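Local atomic coordinates of NAD-dependent aldehyde dehydrogenase (Burkholderia multivorans, PDB entry 5UJU), a protein that probably oxidises aldehydes to carboxylic acids with NAD+ as the electron acceptor, as other members of the aldehyde dehydrogenase family do. Residues Ala12-Thr15 against Lys16-Thr20; Asn301-Trp304 against Leu305-Ala309; Val490-Ala494 against Asp495-Asp499. All coordinates share one frame; numbering follows the deposited sequence. Where two conformers were deposited one is given.

The three contacts are local, each formed within one continuous run of chain, and they lie far apart in the fold. Contact 1 sits where the helices 12-16 and 18-30 meet, contact 2 within the last two turns of helix 299-308, and contact 3 where strand 487-491 turns into helix 495-508. Their centres are about 37 Å (contacts 1 and 2), 46 Å (1 and 3) and 38 Å (2 and 3) apart, and none touches another. Contacts 2 and 3 belong to beta-alpha-beta units of two different sheets. None includes Gly348 or Gly458 of the sodium site; an imidazole, probably from the crystallisation liquor, lies about 4 Å from the Asn301 side chain of contact 2.

Contact 1: residues Ala12-Thr15 against Lys16-Thr20; sequences ALFT and KHEDT
Phe14 and Glu18 meet one turn apart where the short helix 12-16 gives way to helix 18-30. Glu18 leaves the backbone with CG anti to its N (chi1 -169°) and stays extended, which carries the carboxylate to the rim of the phenyl ring, itself set by a CG likewise anti to the backbone N (chi1 -175°). OE2 of Glu18 lies 3.8 Å from Phe14 CE2, at the ring edge and near its plane, and therefore meets the C-H border rather than the pi face. Ring and carboxylate planes are inclined by 58°.

Leu13 and Lys16 run side by side in the same direction, the methyl CD2 of Leu13 4.1 Å from CD of the lysine. Lys16 is fully extended, and its CG passes over the centre of one face of the neighbouring His17 imidazole, 3.8 Å above the plane. The polar ends of both residues converge on Glu125, Lys16 NZ in a salt bridge and His17 NE2 in a hydrogen bond.

The backbone changes course here. Lys16 N donates to Ala12 O at 2.9 Å in a regular helical bond, but His17 leaves helical geometry and serves as the N-cap of the next helix; the bond from Glu18 N to Thr15 O is long and weak.

Leu13, Phe14 and His17 rest on helix 97-132, through Val122, Ser117 and Leu124 among others, while Phe14 also makes an edge-to-face contact with Trp172 of helix 158-175.

Contact 2: residues Asn301-Trp304 against Leu305-Ala309; sequences NGTW and LERHA
Trp304 and His308, one helical turn apart, make a compact stack, although His308 is exposed. The imidazole lies face to face on the five-membered ring of the indole, with centroids 4.1 Å apart and planes inclined by 28°. His308 CB lies over the six-membered ring, 3.9 Å from its centroid, in a CH-pi contact. The tryptophan has CG anti to its own N (chi1 -172°), which sets the indole beside its own carbonyl, where His308 can lie over its face. ND1 of His308 also donates to Trp304 O at 2.9 Å, the carbonyl oxygen lying close to the imidazole plane; this bond fixes the ring's rotation. The same oxygen accepts the backbone N of His308 at 2.8 Å, so two donors of one residue grip it at the end of the helix.

The buried side is formed by Gly302 and Leu305. Leu305 CD2 packs 4.0 Å from Trp304 CE3, the two side chains meeting at about a right angle.

Arg307 is the loose part, an exposed side chain deposited in two conformers. In the conformer given it lies alongside Thr303, NE near CG2, and packs on His310 of the second subunit. Asn301 is likewise exposed, its side chain leading away from the later turn. Glu306 is partly exposed, yet OE2 is held by Lys318 and Thr316.

Helix 299-308 is the crossover of a beta-alpha-beta unit between strands 290-296 and 313-317. Leu305 touches both strands, through Phe295 and Val314, and Ala285 of helix 278-285, whose Gln282 touches Trp304.

Contact 3: residues Val490-Ala494 against Asp495-Asp499; sequences VYSTA and DDVID
Ser492 and Val497 touch where strand 487-491 has ended and the next helix begins. The hydroxyl oxygen OG of Ser492 lies 3.3 Å from Val497 CB, and Ser492 CB is 3.6 Å from the CG1 methyl. Val497 places CG1 anti to its backbone N (chi1 175°), turning that methyl to the serine, while CG2 comes to 3.8 Å from the CB of Ala494. The branched valine thus fits into the bend of the turn, CG1 mainly on Ser492, CG2 on the Ala494 methyl and also near Ser492 OG.

Ile498 adds a second apolar contact. Its CD1 lies 3.9 Å from Ser492 CB and makes a looser contact, 4.3 Å, with CG1 of Val490 on the strand. On the outer side, OD2 of the exposed Asp496 approaches the Ala494 methyl.

What holds these groups in place is polar. Ser492 OG accepts from Ala494 N at 3.0 Å with an N-H...O angle of 161°, an ST turn that closes the chain tightly ahead of the helix. Ala494 then acts as N-cap residue, and its carbonyl oxygen takes the hydrogen bond from Ile498 N at 3.1 Å, nearly straight at 167° and in the carbonyl plane, closing the first turn of the helix.

In the next shell, Ser492 OG is also hydrogen-bonded to Asp327 OD2 and to Ser328 OG; Thr493 N bonds to Ser328 OG, and Ser492 N to Asn515 OD1. The turn is therefore tied to the chain just beyond strands 323-326 and 511-514.

Strand 487-491 runs between the parallel strands 323-326 and 511-514, and helix 495-508 forms the beta-alpha-beta crossover to the latter. Val490 and Ile498 both pack on Ile514 of that strand, while Val497 leans on Thr469 and Leu473 of helix 469-483.

Contact 1: residues Ala12-Thr15 against Lys16-Thr20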
loop_
_atom_site.group_PDB
_atom_site.type_symbol
_atom_site.label_atom_id
_atom_site.label_comp_id
_atom_site.label_asym_id
_atom_site.label_seq_id
_atom_site.Cartn_x
_atom_site.Cartn_y
_atom_site.Cartn_z
ATOM N N ALA A 12 -26.414 -10.903 8.199
ATOM C CA ALA A 12 -27.709 -10.565 7.606
ATOM C C ALA A 12 -27.645 -9.247 6.834
ATOM O O ALA A 12 -28.288 -9.099 5.788
ATOM C CB ALA A 12 -28.789 -10.502 8.692
ATOM N N LEU A 13 -26.866 -8.279 7.324
ATOM C CA LEU A 13 -26.769 -7.001 6.623
ATOM C C LEU A 13 -25.996 -7.129 5.314
ATOM O O LEU A 13 -26.204 -6.328 4.397
ATOM C CB LEU A 13 -26.122 -5.941 7.520
ATOM C CG LEU A 13 -26.972 -5.537 8.728
ATOM C CD1 LEU A 13 -26.266 -4.507 9.585
ATOM C CD2 LEU A 13 -28.321 -5.017 8.249
ATOM N N PHE A 14 -25.093 -8.107 5.215
ATOM C CA PHE A 14 -24.445 -8.387 3.937
ATOM C C PHE A 14 -25.464 -8.878 2.915
ATOM O O PHE A 14 -25.548 -8.354 1.795
ATOM C CB PHE A 14 -23.326 -9.419 4.126
ATOM C CG PHE A 14 -22.514 -9.675 2.879
ATOM C CD1 PHE A 14 -21.339 -8.984 2.649
ATOM C CD2 PHE A 14 -22.941 -10.599 1.935
ATOM C CE1 PHE A 14 -20.598 -9.210 1.501
ATOM C CE2 PHE A 14 -22.208 -10.828 0.782
ATOM C CZ PHE A 14 -21.028 -10.135 0.571
ATOM N N THR A 15 -26.245 -9.891 3.282
ATOM C CA THR A 15 -27.276 -10.396 2.381
ATOM C C THR A 15 -28.271 -9.305 2.015
ATOM O O THR A 15 -28.756 -9.257 0.881
ATOM C CB THR A 15 -27.998 -11.581 3.028
ATOM O OG1 THR A 15 -27.063 -12.638 3.259
ATOM C CG2 THR A 15 -29.139 -12.094 2.148
ATOM N N LYS A 16 -28.584 -8.418 2.963
ATOM C CA LYS A 16 -29.567 -7.369 2.707
ATOM C C LYS A 16 -29.103 -6.420 1.599
ATOM O O LYS A 16 -29.906 -5.990 0.758
ATOM C CB LYS A 16 -29.842 -6.597 3.998
ATOM C CG LYS A 16 -30.692 -5.345 3.831
ATOM C CD LYS A 16 -30.922 -4.634 5.163
ATOM C CE LYS A 16 -31.865 -3.447 5.009
ATOM N NZ LYS A 16 -32.069 -2.685 6.273
ATOM N N HIS A 17 -27.814 -6.091 1.573
ATOM C CA HIS A 17 -27.295 -5.099 0.634
ATOM C C HIS A 17 -26.443 -5.724 -0.466
ATOM O O HIS A 17 -25.699 -5.012 -1.147
ATOM C CB HIS A 17 -26.507 -4.035 1.389
ATOM C CG HIS A 17 -27.325 -3.288 2.393
ATOM N ND1 HIS A 17 -28.368 -2.460 2.036
ATOM C CD2 HIS A 17 -27.276 -3.270 3.747
ATOM C CE1 HIS A 17 -28.917 -1.953 3.125
ATOM N NE2 HIS A 17 -28.272 -2.426 4.176
ATOM N N GLU A 18 -26.573 -7.035 -0.678
ATOM C CA GLU A 18 -25.684 -7.743 -1.592
ATOM C C GLU A 18 -25.866 -7.272 -3.031
ATOM O O GLU A 18 -24.889 -7.175 -3.781
ATOM C CB GLU A 18 -25.921 -9.248 -1.488
ATOM C CG GLU A 18 -24.855 -10.046 -2.215
ATOM C CD GLU A 18 -24.937 -11.534 -1.927
ATOM O OE1 GLU A 18 -25.954 -11.978 -1.353
ATOM O OE2 GLU A 18 -23.974 -12.255 -2.263
ATOM N N ASP A 19 -27.107 -6.981 -3.436
ATOM C CA ASP A 19 -27.349 -6.515 -4.800
ATOM C C ASP A 19 -26.650 -5.186 -5.062
ATOM O O ASP A 19 -26.038 -5.002 -6.119
ATOM C CB ASP A 19 -28.848 -6.403 -5.062
ATOM C CG ASP A 19 -29.499 -7.752 -5.299
ATOM O OD1 ASP A 19 -28.759 -8.755 -5.418
ATOM O OD2 ASP A 19 -30.747 -7.808 -5.364
ATOM N N THR A 20 -26.730 -4.246 -4.113
ATOM C CA THR A 20 -26.000 -2.987 -4.262
ATOM C C THR A 20 -24.496 -3.232 -4.336
ATOM O O THR A 20 -23.797 -2.622 -5.157
ATOM C CB THR A 20 -26.319 -2.040 -3.108
ATOM O OG1 THR A 20 -27.718 -1.748 -3.094
ATOM C CG2 THR A 20 -25.545 -0.735 -3.265
#

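Contact 2: residues Asn301-Trp304 against Leu305-Ala309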
loop_
_atom_site.group_PDB
_atom_site.type_symbol
_atom_site.label_atom_id
_atom_site.label_comp_id
_atom_site.label_asym_id
_atom_site.label_seq_id
_atom_site.Cartn_x
_atom_site.Cartn_y
_atom_site.Cartn_z
ATOM N N ASN A 301 1.053 19.781 7.186
ATOM C CA ASN A 301 0.531 18.820 8.156
ATOM C C ASN A 301 0.491 17.409 7.578
ATOM O O ASN A 301 0.852 16.443 8.265
ATOM C CB ASN A 301 -0.862 19.238 8.633
ATOM C CG ASN A 301 -0.843 20.516 9.460
ATOM O OD1 ASN A 301 0.211 20.957 9.925
ATOM N ND2 ASN A 301 -2.017 21.114 9.653
ATOM N N GLY A 302 0.057 17.266 6.320
ATOM C CA GLY A 302 0.014 15.946 5.706
ATOM C C GLY A 302 1.391 15.329 5.578
ATOM O O GLY A 302 1.578 14.136 5.831
ATOM N N THR A 303 2.374 16.142 5.193
ATOM C CA THR A 303 3.764 15.701 5.124
ATOM C C THR A 303 4.300 15.300 6.497
ATOM O O THR A 303 5.065 14.336 6.620
ATOM C CB THR A 303 4.612 16.834 4.543
ATOM O OG1 THR A 303 4.153 17.141 3.222
ATOM C CG2 THR A 303 6.049 16.454 4.484
ATOM N N TRP A 304 3.952 16.062 7.534
ATOM C CA TRP A 304 4.390 15.705 8.879
ATOM C C TRP A 304 3.924 14.298 9.242
ATOM O O TRP A 304 4.712 13.485 9.737
ATOM C CB TRP A 304 3.871 16.734 9.890
ATOM C CG TRP A 304 4.424 16.567 11.272
ATOM C CD1 TRP A 304 5.512 17.193 11.803
ATOM C CD2 TRP A 304 3.919 15.701 12.296
ATOM N NE1 TRP A 304 5.713 16.777 13.095
ATOM C CE2 TRP A 304 4.752 15.856 13.421
ATOM C CE3 TRP A 304 2.844 14.812 12.369
ATOM C CZ2 TRP A 304 4.548 15.153 14.606
ATOM C CZ3 TRP A 304 2.638 14.113 13.555
ATOM C CH2 TRP A 304 3.489 14.289 14.654
ATOM N N LEU A 305 2.654 13.981 8.958
ATOM C CA LEU A 305 2.104 12.664 9.291
ATOM C C LEU A 305 2.807 11.546 8.528
ATOM O O LEU A 305 3.112 10.489 9.094
ATOM C CB LEU A 305 0.605 12.635 8.993
ATOM C CG LEU A 305 -0.266 13.527 9.864
ATOM C CD1 LEU A 305 -1.597 13.716 9.210
ATOM C CD2 LEU A 305 -0.459 12.869 11.222
ATOM N N GLU A 306 3.026 11.739 7.227
ATOM C CA GLU A 306 3.691 10.713 6.430
ATOM C C GLU A 306 5.073 10.395 6.983
ATOM O O GLU A 306 5.502 9.235 6.989
ATOM C CB GLU A 306 3.809 11.162 4.972
ATOM C CG GLU A 306 2.486 11.416 4.276
ATOM C CD GLU A 306 2.689 12.155 2.974
ATOM O OE1 GLU A 306 3.858 12.328 2.590
ATOM O OE2 GLU A 306 1.700 12.574 2.345
ATOM N N ARG A 307 5.776 11.411 7.466
ATOM C CA ARG A 307 7.151 11.236 7.906
ATOM C C ARG A 307 7.267 10.791 9.356
ATOM O O ARG A 307 8.199 10.051 9.698
ATOM C CB ARG A 307 7.919 12.539 7.697
ATOM C CG ARG A 307 8.056 12.905 6.236
ATOM C CD ARG A 307 8.592 14.310 6.044
ATOM N NE ARG A 307 8.700 14.638 4.627
ATOM C CZ ARG A 307 9.847 14.847 3.990
ATOM N NH1 ARG A 307 10.998 14.777 4.647
ATOM N NH2 ARG A 307 9.835 15.135 2.695
ATOM N N HIS A 308 6.343 11.206 10.220
ATOM C CA HIS A 308 6.548 11.013 11.649
ATOM C C HIS A 308 5.678 9.939 12.277
ATOM O O HIS A 308 6.111 9.321 13.246
ATOM C CB HIS A 308 6.361 12.348 12.376
ATOM C CG HIS A 308 7.405 13.342 11.994
ATOM N ND1 HIS A 308 7.201 14.290 11.014
ATOM C CD2 HIS A 308 8.696 13.469 12.379
ATOM C CE1 HIS A 308 8.307 14.995 10.854
ATOM N NE2 HIS A 308 9.232 14.507 11.660
ATOM N N ALA A 309 4.484 9.679 11.743
ATOM C CA ALA A 309 3.640 8.589 12.242
ATOM C C ALA A 309 4.086 7.294 11.560
ATOM O O ALA A 309 3.381 6.691 10.750
ATOM C CB ALA A 309 2.174 8.885 11.983
#

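Contact 3: residues Val490-Ala494 against Asp495-Asp499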
loop_
_atom_site.group_PDB
_atom_site.type_symbol
_atom_site.label_atom_id
_atom_site.label_comp_id
_atom_site.label_asym_id
_atom_site.label_seq_id
_atom_site.Cartn_x
_atom_site.Cartn_y
_atom_site.Cartn_z
ATOM N N VAL A 490 -7.253 21.351 -20.416
ATOM C CA VAL A 490 -6.647 21.879 -21.632
ATOM C C VAL A 490 -7.734 22.208 -22.651
ATOM O O VAL A 490 -8.697 21.453 -22.824
ATOM C CB VAL A 490 -5.603 20.904 -22.227
ATOM C CG1 VAL A 490 -6.247 19.585 -22.626
ATOM C CG2 VAL A 490 -4.877 21.547 -23.434
ATOM N N TYR A 491 -7.562 23.336 -23.334
ATOM C CA TYR A 491 -8.424 23.767 -24.431
ATOM C C TYR A 491 -7.553 23.857 -25.671
ATOM O O TYR A 491 -6.624 24.674 -25.721
ATOM C CB TYR A 491 -9.079 25.117 -24.134
ATOM C CG TYR A 491 -10.093 25.046 -23.035
ATOM C CD1 TYR A 491 -11.437 24.843 -23.321
ATOM C CD2 TYR A 491 -9.706 25.147 -21.698
ATOM C CE1 TYR A 491 -12.377 24.756 -22.303
ATOM C CE2 TYR A 491 -10.637 25.055 -20.669
ATOM C CZ TYR A 491 -11.971 24.863 -20.980
ATOM O OH TYR A 491 -12.907 24.782 -19.978
ATOM N N SER A 492 -7.833 23.003 -26.656
ATOM C CA SER A 492 -7.129 23.051 -27.931
ATOM C C SER A 492 -7.955 22.341 -28.990
ATOM O O SER A 492 -8.599 21.329 -28.705
ATOM C CB SER A 492 -5.742 22.407 -27.841
ATOM O OG SER A 492 -5.094 22.468 -29.103
ATOM N N THR A 493 -7.928 22.869 -30.214
ATOM C CA THR A 493 -8.492 22.166 -31.356
ATOM C C THR A 493 -7.437 21.400 -32.146
ATOM O O THR A 493 -7.746 20.864 -33.215
ATOM C CB THR A 493 -9.203 23.145 -32.287
ATOM O OG1 THR A 493 -8.239 24.064 -32.815
ATOM C CG2 THR A 493 -10.284 23.919 -31.518
ATOM N N ALA A 494 -6.210 21.313 -31.639
ATOM C CA ALA A 494 -5.096 20.707 -32.362
ATOM C C ALA A 494 -4.768 19.362 -31.732
ATOM O O ALA A 494 -4.540 19.285 -30.521
ATOM C CB ALA A 494 -3.871 21.619 -32.344
ATOM N N ASP A 495 -4.762 18.306 -32.554
ATOM C CA ASP A 495 -4.530 16.958 -32.040
ATOM C C ASP A 495 -3.146 16.821 -31.420
ATOM O O ASP A 495 -2.972 16.084 -30.444
ATOM C CB ASP A 495 -4.729 15.915 -33.143
ATOM C CG ASP A 495 -6.198 15.651 -33.446
ATOM O OD1 ASP A 495 -7.043 15.866 -32.550
ATOM O OD2 ASP A 495 -6.506 15.210 -34.575
ATOM N N ASP A 496 -2.140 17.485 -31.996
ATOM C CA ASP A 496 -0.793 17.378 -31.442
ATOM C C ASP A 496 -0.689 18.055 -30.081
ATOM O O ASP A 496 0.093 17.615 -29.230
ATOM C CB ASP A 496 0.241 17.968 -32.408
ATOM C CG ASP A 496 0.037 19.455 -32.659
ATOM O OD1 ASP A 496 0.882 20.258 -32.206
ATOM O OD2 ASP A 496 -0.986 19.827 -33.274
ATOM N N VAL A 497 -1.449 19.131 -29.858
ATOM C CA VAL A 497 -1.465 19.756 -28.539
ATOM C C VAL A 497 -2.187 18.858 -27.528
ATOM O O VAL A 497 -1.741 18.702 -26.381
ATOM C CB VAL A 497 -2.093 21.157 -28.618
ATOM C CG1 VAL A 497 -2.224 21.755 -27.204
ATOM C CG2 VAL A 497 -1.260 22.071 -29.556
ATOM N N ILE A 498 -3.311 18.255 -27.926
ATOM C CA ILE A 498 -3.970 17.307 -27.026
ATOM C C ILE A 498 -3.019 16.179 -26.654
ATOM O O ILE A 498 -2.969 15.742 -25.495
ATOM C CB ILE A 498 -5.263 16.767 -27.661
ATOM C CG1 ILE A 498 -6.180 17.927 -28.028
ATOM C CG2 ILE A 498 -5.971 15.846 -26.690
ATOM C CD1 ILE A 498 -6.602 18.742 -26.828
ATOM N N ASP A 499 -2.240 15.696 -27.627
ATOM C CA ASP A 499 -1.244 14.671 -27.331
ATOM C C ASP A 499 -0.236 15.174 -26.308
ATOM O O ASP A 499 0.075 14.477 -25.336
ATOM C CB ASP A 499 -0.531 14.235 -28.615
ATOM C CG ASP A 499 -1.395 13.354 -29.498
ATOM O OD1 ASP A 499 -2.458 12.898 -29.020
ATOM O OD2 ASP A 499 -1.017 13.130 -30.673
#